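Local coordinates for Rho guanine nucleotide exchange factor TIAM2 (Mus musculus, PDB 3A8P), which activates the small GTPase Rac1 by stimulating its GDP-GTP exchange, linking extracellular laminin signals to the cytoskeleton and neurite growth, at residues R12-L17 / Q41-L46; L17-L22 / Y102-T107; Q149-D154 / E189-D194. All coordinates share one frame; numbering follows the deposited sequence.

Interaction 1 (R12-L17 / Q41-L46); sequences RKAGWL and QYWVTL
Trp43 lays its six-membered ring over the backbone of Gly15, whose CA sits 3.7 Å from the ring centroid and 21° off the ring normal, a CH-pi contact. The same ring turns its edge toward Trp16: Trp43 CE3 and CZ3 meet the face of the Trp16 five-membered ring in a T-shaped pair, with centroids 4.9 Å apart and planes at 82°. Trp43 reaches across because its CG is anti to the backbone N (chi1 172°), and its CB packs over the Trp16 six-membered ring. Ala14 CB touches Trp43 CZ2 at 3.8 Å. Ala14, Trp16 and Trp43 share one face of an antiparallel strand pair in the PH domain, where strand 11-26 runs beside strand 40-47 and Trp16 and Trp43 form a non-hydrogen-bonded pair. Flanking them, Gly15 with Val44 and Leu17 with Tyr42 each exchange two backbone bonds; Gly15 N to Val44 O is 2.9 Å. On the other face, which packs against helix 109-130, Leu17 CD1 meets Val44 CB at 4.0 Å and Trp115 touches Leu17. Lys13 reaches that helix through a salt bridge to Asp111 and a cation-pi contact with Trp115. At the far end, Arg12 CD lies 3.5 Å from Leu46 CD2, the side chains alongside.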
loop_
_atom_site.group_PDB
_atom_site.type_symbol
_atom_site.label_atom_id
_atom_site.label_comp_id
_atom_site.label_asym_id
_atom_site.label_seq_id
_atom_site.Cartn_x
_atom_site.Cartn_y
_atom_site.Cartn_z
ATOM N N ARG A 12 13.987 15.024 5.507
ATOM C CA ARG A 12 13.014 14.831 6.573
ATOM C C ARG A 12 13.565 13.846 7.598
ATOM O O ARG A 12 13.309 13.965 8.793
ATOM C CB ARG A 12 11.703 14.295 5.982
ATOM C CG ARG A 12 10.649 13.907 7.012
ATOM C CD ARG A 12 9.409 13.337 6.335
ATOM N NE ARG A 12 8.659 14.345 5.589
ATOM C CZ ARG A 12 7.830 15.223 6.146
ATOM N NH1 ARG A 12 7.640 15.215 7.460
ATOM N NH2 ARG A 12 7.184 16.105 5.392
ATOM N N LYS A 13 14.323 12.870 7.118
ATOM C CA LYS A 13 14.904 11.864 7.991
ATOM C C LYS A 13 16.038 11.157 7.268
ATOM O O LYS A 13 16.054 11.097 6.035
ATOM C CB LYS A 13 13.850 10.835 8.401
ATOM C CG LYS A 13 14.298 9.969 9.562
ATOM C CD LYS A 13 13.247 8.959 9.952
ATOM C CE LYS A 13 13.572 8.339 11.292
ATOM N NZ LYS A 13 14.942 7.769 11.337
ATOM N N ALA A 14 16.974 10.618 8.041
ATOM C CA ALA A 14 18.123 9.919 7.483
ATOM C C ALA A 14 18.648 8.896 8.490
ATOM O O ALA A 14 18.567 9.115 9.695
ATOM C CB ALA A 14 19.216 10.925 7.132
ATOM N N GLY A 15 19.178 7.779 8.004
ATOM C CA GLY A 15 19.691 6.778 8.920
ATOM C C GLY A 15 19.995 5.464 8.239
ATOM O O GLY A 15 19.547 5.227 7.116
ATOM N N TRP A 16 20.761 4.610 8.913
ATOM C CA TRP A 16 21.123 3.309 8.360
ATOM C C TRP A 16 19.918 2.388 8.298
ATOM O O TRP A 16 19.116 2.330 9.230
ATOM C CB TRP A 16 22.191 2.620 9.212
ATOM C CG TRP A 16 23.567 3.211 9.128
ATOM C CD1 TRP A 16 24.210 3.935 10.090
ATOM C CD2 TRP A 16 24.485 3.083 8.040
ATOM N NE1 TRP A 16 25.479 4.261 9.670
ATOM C CE2 TRP A 16 25.673 3.751 8.415
ATOM C CE3 TRP A 16 24.421 2.466 6.782
ATOM C CZ2 TRP A 16 26.790 3.819 7.577
ATOM C CZ3 TRP A 16 25.537 2.534 5.949
ATOM C CH2 TRP A 16 26.703 3.205 6.354
ATOM N N LEU A 17 19.810 1.650 7.203
ATOM C CA LEU A 17 18.718 0.705 7.029
ATOM C C LEU A 17 19.132 -0.481 6.183
ATOM O O LEU A 17 19.852 -0.329 5.194
ATOM C CB LEU A 17 17.522 1.364 6.341
ATOM C CG LEU A 17 16.720 2.453 7.042
ATOM C CD1 LEU A 17 15.655 2.948 6.081
ATOM C CD2 LEU A 17 16.078 1.906 8.323
ATOM N N GLN A 41 22.799 -3.202 3.391
ATOM C CA GLN A 41 22.675 -2.026 4.247
ATOM C C GLN A 41 22.989 -0.753 3.476
ATOM O O GLN A 41 23.881 -0.736 2.642
ATOM C CB GLN A 41 23.620 -2.153 5.443
ATOM C CG GLN A 41 23.511 -1.031 6.454
ATOM C CD GLN A 41 24.537 -1.169 7.558
ATOM O OE1 GLN A 41 25.713 -1.402 7.288
ATOM N NE2 GLN A 41 24.103 -1.018 8.804
ATOM N N TYR A 42 22.251 0.315 3.759
ATOM C CA TYR A 42 22.466 1.585 3.085
ATOM C C TYR A 42 22.206 2.727 4.046
ATOM O O TYR A 42 21.420 2.592 4.978
ATOM C CB TYR A 42 21.476 1.776 1.928
ATOM C CG TYR A 42 21.590 0.830 0.758
ATOM C CD1 TYR A 42 22.565 1.018 -0.221
ATOM C CD2 TYR A 42 20.697 -0.229 0.605
ATOM C CE1 TYR A 42 22.644 0.182 -1.322
ATOM C CE2 TYR A 42 20.769 -1.077 -0.494
ATOM C CZ TYR A 42 21.743 -0.862 -1.456
ATOM O OH TYR A 42 21.802 -1.668 -2.568
ATOM N N TRP A 43 22.865 3.854 3.813
ATOM C CA TRP A 43 22.595 5.039 4.596
ATOM C C TRP A 43 21.462 5.621 3.749
ATOM O O TRP A 43 21.657 5.926 2.568
ATOM C CB TRP A 43 23.790 5.991 4.606
ATOM C CG TRP A 43 23.454 7.300 5.241
ATOM C CD1 TRP A 43 23.188 8.477 4.602
ATOM C CD2 TRP A 43 23.274 7.551 6.638
ATOM N NE1 TRP A 43 22.850 9.445 5.515
ATOM C CE2 TRP A 43 22.894 8.906 6.774
ATOM C CE3 TRP A 43 23.396 6.763 7.791
ATOM C CZ2 TRP A 43 22.632 9.496 8.023
ATOM C CZ3 TRP A 43 23.137 7.351 9.039
ATOM C CH2 TRP A 43 22.758 8.707 9.138
ATOM N N VAL A 44 20.280 5.760 4.338
ATOM C CA VAL A 44 19.123 6.244 3.595
ATOM C C VAL A 44 18.629 7.623 4.018
ATOM O O VAL A 44 18.660 7.964 5.192
ATOM C CB VAL A 44 17.960 5.218 3.722
ATOM C CG1 VAL A 44 16.695 5.742 3.045
ATOM C CG2 VAL A 44 18.377 3.897 3.104
ATOM N N THR A 45 18.186 8.421 3.051
ATOM C CA THR A 45 17.652 9.747 3.358
ATOM C C THR A 45 16.279 9.926 2.701
ATOM O O THR A 45 16.013 9.368 1.636
ATOM C CB THR A 45 18.584 10.878 2.857
ATOM O OG1 THR A 45 18.554 10.928 1.424
ATOM C CG2 THR A 45 20.014 10.638 3.321
ATOM N N LEU A 46 15.408 10.687 3.355
ATOM C CA LEU A 46 14.074 10.963 2.837
ATOM C C LEU A 46 13.997 12.450 2.527
ATOM O O LEU A 46 14.052 13.291 3.427
ATOM C CB LEU A 46 12.997 10.587 3.867
ATOM C CG LEU A 46 11.534 10.918 3.533
ATOM C CD1 LEU A 46 11.089 10.203 2.257
ATOM C CD2 LEU A 46 10.652 10.501 4.707
#

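Interaction 2 (L17-L22 / Y102-T107); sequences LFFKPL and YLFQAT
The backbones of 17-22 and 102-105 run antiparallel, their axes at 161° and 4.6 Å apart at closest approach. Lys20 and Leu103 exchange two bonds, Lys20 N to Leu103 O at 3.0 Å and Leu103 N to Lys20 O at 2.8 Å. Phe18 and Gln105 are less evenly tied, since Gln105 N to Phe18 O is 2.9 Å but the return bond is weak. Between these pairs, Phe19 is opposite Phe104 as a non-hydrogen-bonded pair, and their side chains point the same way. Phe19 has CG anti to the backbone N (chi1 169°), which carries its ring across to both partners: CD1 lies 3.4 Å from Phe104 CE1, the planes oblique at 42°, while CE1 lies 3.4 Å from Tyr102 CD1. Though the Phe19 and Tyr102 planes are roughly parallel, Tyr102 CD1 comes in at the Phe19 edge, so the rings are not stacked. An alanine in place of Phe19 would probably open a gap between Tyr102 and Phe104, leaving both rings without their shared neighbour and freer to turn. Leu17 extends the apolar row, CD1 meeting Phe104 CD1 at 3.9 Å. On the other face Gln105 OE1 lies beside the Phe18 ring, 3.8 Å from CD2, while NE2 is bonded to Glu89 O. The aromatic cluster lines one face where the first PH-domain strand meets its last, 101-105, which leads into the closing helix 109-130 of this fold.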
loop_
_atom_site.group_PDB
_atom_site.type_symbol
_atom_site.label_atom_id
_atom_site.label_comp_id
_atom_site.label_asym_id
_atom_site.label_seq_id
_atom_site.Cartn_x
_atom_site.Cartn_y
_atom_site.Cartn_z
ATOM N N LEU A 17 19.810 1.650 7.203
ATOM C CA LEU A 17 18.718 0.705 7.029
ATOM C C LEU A 17 19.132 -0.481 6.183
ATOM O O LEU A 17 19.852 -0.329 5.194
ATOM C CB LEU A 17 17.522 1.364 6.341
ATOM C CG LEU A 17 16.720 2.453 7.042
ATOM C CD1 LEU A 17 15.655 2.948 6.081
ATOM C CD2 LEU A 17 16.078 1.906 8.323
ATOM N N PHE A 18 18.694 -1.664 6.582
ATOM C CA PHE A 18 18.956 -2.847 5.787
ATOM C C PHE A 18 17.766 -2.847 4.846
ATOM O O PHE A 18 16.637 -2.533 5.251
ATOM C CB PHE A 18 19.012 -4.101 6.662
ATOM C CG PHE A 18 20.387 -4.372 7.214
ATOM C CD1 PHE A 18 21.313 -5.105 6.473
ATOM C CD2 PHE A 18 20.783 -3.832 8.437
ATOM C CE1 PHE A 18 22.624 -5.295 6.941
ATOM C CE2 PHE A 18 22.086 -4.011 8.915
ATOM C CZ PHE A 18 23.010 -4.744 8.165
ATOM N N PHE A 19 18.029 -3.174 3.589
ATOM C CA PHE A 19 17.016 -3.148 2.542
ATOM C C PHE A 19 16.945 -4.445 1.747
ATOM O O PHE A 19 17.961 -5.092 1.489
ATOM C CB PHE A 19 17.335 -1.976 1.610
ATOM C CG PHE A 19 16.539 -1.961 0.346
ATOM C CD1 PHE A 19 15.183 -1.643 0.361
ATOM C CD2 PHE A 19 17.152 -2.237 -0.871
ATOM C CE1 PHE A 19 14.451 -1.596 -0.818
ATOM C CE2 PHE A 19 16.422 -2.195 -2.065
ATOM C CZ PHE A 19 15.070 -1.872 -2.037
ATOM N N LYS A 20 15.734 -4.814 1.349
ATOM C CA LYS A 20 15.527 -6.026 0.582
ATOM C C LYS A 20 14.242 -5.949 -0.227
ATOM O O LYS A 20 13.151 -5.820 0.332
ATOM C CB LYS A 20 15.473 -7.227 1.529
ATOM C CG LYS A 20 15.257 -8.573 0.861
ATOM C CD LYS A 20 15.295 -9.676 1.904
ATOM C CE LYS A 20 15.158 -11.050 1.285
ATOM N NZ LYS A 20 15.398 -12.121 2.297
ATOM N N PRO A 21 14.356 -6.004 -1.562
ATOM C CA PRO A 21 13.179 -5.952 -2.431
ATOM C C PRO A 21 12.446 -7.278 -2.257
ATOM O O PRO A 21 13.082 -8.329 -2.140
ATOM C CB PRO A 21 13.790 -5.779 -3.819
ATOM C CG PRO A 21 15.085 -6.522 -3.706
ATOM C CD PRO A 21 15.597 -6.086 -2.355
ATOM N N LEU A 22 11.116 -7.233 -2.230
ATOM C CA LEU A 22 10.328 -8.443 -2.020
ATOM C C LEU A 22 9.399 -8.840 -3.165
ATOM O O LEU A 22 9.365 -10.002 -3.573
ATOM C CB LEU A 22 9.503 -8.297 -0.735
ATOM C CG LEU A 22 8.657 -9.492 -0.300
ATOM C CD1 LEU A 22 9.562 -10.688 -0.054
ATOM C CD2 LEU A 22 7.880 -9.143 0.960
ATOM N N TYR A 102 8.704 -3.601 -0.661
ATOM C CA TYR A 102 10.069 -3.601 -0.142
ATOM C C TYR A 102 10.122 -3.842 1.359
ATOM O O TYR A 102 9.201 -3.485 2.091
ATOM C CB TYR A 102 10.730 -2.248 -0.421
ATOM C CG TYR A 102 10.708 -1.830 -1.871
ATOM C CD1 TYR A 102 11.699 -2.252 -2.756
ATOM C CD2 TYR A 102 9.684 -1.027 -2.361
ATOM C CE1 TYR A 102 11.673 -1.878 -4.097
ATOM C CE2 TYR A 102 9.644 -0.654 -3.696
ATOM C CZ TYR A 102 10.640 -1.081 -4.559
ATOM O OH TYR A 102 10.589 -0.714 -5.886
ATOM N N LEU A 103 11.218 -4.442 1.806
ATOM C CA LEU A 103 11.430 -4.694 3.216
ATOM C C LEU A 103 12.582 -3.818 3.684
ATOM O O LEU A 103 13.520 -3.558 2.930
ATOM C CB LEU A 103 11.770 -6.163 3.463
ATOM C CG LEU A 103 10.615 -7.153 3.297
ATOM C CD1 LEU A 103 11.114 -8.553 3.629
ATOM C CD2 LEU A 103 9.452 -6.769 4.202
ATOM N N PHE A 104 12.484 -3.352 4.921
ATOM C CA PHE A 104 13.499 -2.519 5.550
ATOM C C PHE A 104 13.661 -2.989 6.993
ATOM O O PHE A 104 12.721 -3.510 7.591
ATOM C CB PHE A 104 13.062 -1.047 5.597
ATOM C CG PHE A 104 13.045 -0.360 4.266
ATOM C CD1 PHE A 104 14.212 0.175 3.730
ATOM C CD2 PHE A 104 11.856 -0.219 3.557
ATOM C CE1 PHE A 104 14.198 0.843 2.509
ATOM C CE2 PHE A 104 11.828 0.446 2.332
ATOM C CZ PHE A 104 13.000 0.979 1.808
ATOM N N GLN A 105 14.850 -2.810 7.553
ATOM C CA GLN A 105 15.065 -3.161 8.944
ATOM C C GLN A 105 15.682 -1.953 9.617
ATOM O O GLN A 105 16.800 -1.554 9.284
ATOM C CB GLN A 105 15.998 -4.361 9.101
ATOM C CG GLN A 105 16.407 -4.563 10.569
ATOM C CD GLN A 105 17.293 -5.773 10.790
ATOM O OE1 GLN A 105 18.117 -6.113 9.949
ATOM N NE2 GLN A 105 17.136 -6.419 11.942
ATOM N N ALA A 106 14.938 -1.358 10.541
ATOM C CA ALA A 106 15.398 -0.191 11.267
ATOM C C ALA A 106 16.400 -0.631 12.331
ATOM O O ALA A 106 16.722 -1.813 12.429
ATOM C CB ALA A 106 14.225 0.511 11.909
ATOM N N THR A 107 16.878 0.312 13.133
ATOM C CA THR A 107 17.865 -0.005 14.165
ATOM C C THR A 107 17.224 -0.265 15.523
ATOM O O THR A 107 17.891 -0.710 16.454
ATOM C CB THR A 107 18.887 1.131 14.327
ATOM O OG1 THR A 107 18.238 2.282 14.878
ATOM C CG2 THR A 107 19.491 1.497 12.978
#

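Interaction 3 (Q149-D154 / E189-D194); sequences QKIDMD and EKFHMD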
loop_
_atom_site.group_PDB
_atom_site.type_symbol
_atom_site.label_atom_id
_atom_site.label_comp_id
_atom_site.label_asym_id
_atom_site.label_seq_id
_atom_site.Cartn_x
_atom_site.Cartn_y
_atom_site.Cartn_z
ATOM N N GLN A 149 -18.571 6.529 1.638
ATOM C CA GLN A 149 -19.844 6.616 0.934
ATOM C C GLN A 149 -19.773 5.798 -0.343
ATOM O O GLN A 149 -20.716 5.102 -0.681
ATOM C CB GLN A 149 -20.207 8.073 0.608
ATOM C CG GLN A 149 -20.517 8.908 1.848
ATOM C CD GLN A 149 -21.254 10.201 1.526
ATOM O OE1 GLN A 149 -20.783 11.022 0.735
ATOM N NE2 GLN A 149 -22.420 10.388 2.145
ATOM N N LYS A 150 -18.645 5.875 -1.044
ATOM C CA LYS A 150 -18.468 5.116 -2.280
ATOM C C LYS A 150 -18.530 3.609 -2.026
ATOM O O LYS A 150 -19.018 2.848 -2.857
ATOM C CB LYS A 150 -17.135 5.471 -2.931
ATOM C CG LYS A 150 -17.076 6.906 -3.430
ATOM C CD LYS A 150 -15.782 7.167 -4.154
ATOM C CE LYS A 150 -15.739 8.563 -4.720
ATOM N NZ LYS A 150 -14.504 8.732 -5.525
ATOM N N ILE A 151 -18.023 3.187 -0.877
ATOM C CA ILE A 151 -18.037 1.780 -0.526
ATOM C C ILE A 151 -19.486 1.347 -0.311
ATOM O O ILE A 151 -19.898 0.279 -0.759
ATOM C CB ILE A 151 -17.203 1.533 0.748
ATOM C CG1 ILE A 151 -15.712 1.589 0.394
ATOM C CG2 ILE A 151 -17.588 0.202 1.391
ATOM C CD1 ILE A 151 -14.788 1.673 1.599
ATOM N N ASP A 152 -20.258 2.190 0.363
ATOM C CA ASP A 152 -21.657 1.888 0.628
ATOM C C ASP A 152 -22.438 1.805 -0.673
ATOM O O ASP A 152 -23.219 0.878 -0.878
ATOM C CB ASP A 152 -22.266 2.950 1.544
ATOM C CG ASP A 152 -23.754 2.768 1.730
ATOM O OD1 ASP A 152 -24.527 3.285 0.893
ATOM O OD2 ASP A 152 -24.155 2.092 2.702
ATOM N N MET A 153 -22.203 2.774 -1.552
ATOM C CA MET A 153 -22.871 2.845 -2.850
ATOM C C MET A 153 -22.536 1.657 -3.759
ATOM O O MET A 153 -23.434 1.021 -4.325
ATOM C CB MET A 153 -22.485 4.155 -3.549
ATOM C CG MET A 153 -22.944 4.296 -5.002
ATOM S SD MET A 153 -24.734 4.481 -5.228
ATOM C CE MET A 153 -24.927 3.797 -6.904
ATOM N N ASP A 154 -21.245 1.364 -3.897
ATOM C CA ASP A 154 -20.808 0.266 -4.747
ATOM C C ASP A 154 -21.148 -1.109 -4.173
ATOM O O ASP A 154 -21.306 -2.068 -4.927
ATOM C CB ASP A 154 -19.306 0.389 -5.031
ATOM C CG ASP A 154 -19.005 1.368 -6.166
ATOM O OD1 ASP A 154 -19.783 2.326 -6.361
ATOM O OD2 ASP A 154 -17.987 1.188 -6.863
ATOM N N GLU A 189 -12.310 -3.057 -3.438
ATOM C CA GLU A 189 -11.029 -3.365 -2.809
ATOM C C GLU A 189 -10.145 -2.119 -2.849
ATOM O O GLU A 189 -9.452 -1.806 -1.886
ATOM C CB GLU A 189 -10.353 -4.528 -3.536
ATOM C CG GLU A 189 -11.110 -5.839 -3.391
ATOM C CD GLU A 189 -10.456 -6.981 -4.153
ATOM O OE1 GLU A 189 -10.284 -6.852 -5.386
ATOM O OE2 GLU A 189 -10.115 -8.004 -3.519
ATOM N N LYS A 190 -10.183 -1.418 -3.977
ATOM C CA LYS A 190 -9.420 -0.195 -4.164
ATOM C C LYS A 190 -9.907 0.862 -3.162
ATOM O O LYS A 190 -9.091 1.533 -2.520
ATOM C CB LYS A 190 -9.606 0.296 -5.607
ATOM C CG LYS A 190 -8.990 1.655 -5.960
ATOM C CD LYS A 190 -7.472 1.640 -5.904
ATOM C CE LYS A 190 -6.869 2.723 -6.798
ATOM N NZ LYS A 190 -7.423 4.082 -6.526
ATOM N N PHE A 191 -11.224 1.012 -3.012
ATOM C CA PHE A 191 -11.735 2.009 -2.071
ATOM C C PHE A 191 -11.277 1.684 -0.659
ATOM O O PHE A 191 -10.879 2.578 0.085
ATOM C CB PHE A 191 -13.267 2.107 -2.111
ATOM C CG PHE A 191 -13.809 2.629 -3.418
ATOM C CD1 PHE A 191 -13.122 3.606 -4.135
ATOM C CD2 PHE A 191 -15.004 2.137 -3.937
ATOM C CE1 PHE A 191 -13.617 4.088 -5.360
ATOM C CE2 PHE A 191 -15.512 2.607 -5.157
ATOM C CZ PHE A 191 -14.818 3.583 -5.868
ATOM N N HIS A 192 -11.338 0.405 -0.296
ATOM C CA HIS A 192 -10.905 -0.039 1.025
ATOM C C HIS A 192 -9.409 0.205 1.187
ATOM O O HIS A 192 -8.948 0.547 2.275
ATOM C CB HIS A 192 -11.190 -1.535 1.212
ATOM C CG HIS A 192 -12.602 -1.839 1.600
ATOM N ND1 HIS A 192 -13.090 -1.607 2.866
ATOM C CD2 HIS A 192 -13.631 -2.359 0.888
ATOM C CE1 HIS A 192 -14.357 -1.974 2.922
ATOM N NE2 HIS A 192 -14.710 -2.434 1.734
ATOM N N MET A 193 -8.656 0.020 0.105
ATOM C CA MET A 193 -7.215 0.214 0.156
ATOM C C MET A 193 -6.920 1.701 0.358
ATOM O O MET A 193 -6.082 2.069 1.186
ATOM C CB MET A 193 -6.561 -0.310 -1.130
ATOM C CG MET A 193 -5.032 -0.262 -1.137
ATOM S SD MET A 193 -4.249 -1.189 0.211
ATOM C CE MET A 193 -4.776 -2.876 -0.203
ATOM N N ASP A 194 -7.623 2.553 -0.384
ATOM C CA ASP A 194 -7.435 3.992 -0.256
ATOM C C ASP A 194 -7.842 4.447 1.144
ATOM O O ASP A 194 -7.181 5.294 1.745
ATOM C CB ASP A 194 -8.254 4.752 -1.309
ATOM C CG ASP A 194 -7.689 4.596 -2.718
ATOM O OD1 ASP A 194 -6.452 4.483 -2.856
ATOM O OD2 ASP A 194 -8.480 4.599 -3.688
#
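Phe191 takes three side chains of segment 149-154 on different parts of its ring and stem. Lys150 comes over one face: its CB stands 4.1 Å from the ring centroid and 14° off the normal, a CH-pi contact, and its extended chain carries Lys150 CD to 4.0 Å from Phe191 CE1. Asp154 approaches the rim instead, OD2 lying near the ring plane 3.3 Å from Phe191 CE2. Such a placement would probably set the carboxylate's negative charge against the weakly positive ring hydrogens. At the stem, Ile151 CG1 meets Phe191 CB at 3.5 Å, the two side chains running alongside in opposite senses.

Ile151 has CG1 anti to the carbonyl carbon (chi1 -76°), and beyond it CD1 lies over the centre of one face of the His192 ring, a CH-pi contact 3.9 Å from the centroid. No hydrogen bond crosses between the segments. Backbone bonds within each helix, such as Asp154 N to Lys150 O at 2.9 Å, hold these residues on their turns; Asp154 also packs on Trp184, Asn187 and Leu188 of helix 171-206.

The segment axes run antiparallel at 162° and 9.6 Å apart at closest approach, pairing helices 136-165 and 171-206 in the CC-Ex region; segment 189-194 lies in a predicted coiled coil. Leu147 of helix 136-165 touches Phe191, and Leu195 of helix 171-206 touches Ile151, while Glu189 and Met193 pack against helix 236-245.

Overall arrangement
Interactions 1 and 2 belong to one PH-domain sheet and share Leu17: strand 11-26 pairs with 40-47 along its first part and with 101-105 farther on. Their centres are 11 Å apart, and they touch where Gln41 meets Phe18 and Tyr42 meets Phe19. Both are partly buried and combine backbone ladders with aromatic packing, edge-to-face in interaction 1, but oblique or slid in interaction 2. Interaction 3 lies across the chain's centre, about 31 Å from interaction 2 between centres, in the helical CC-Ex part. It is a surface contact that buries less area, 273 against 674 and 608 Å², and relies on side chains alone. PH 1 and CC-Ex are both necessary for membrane localization.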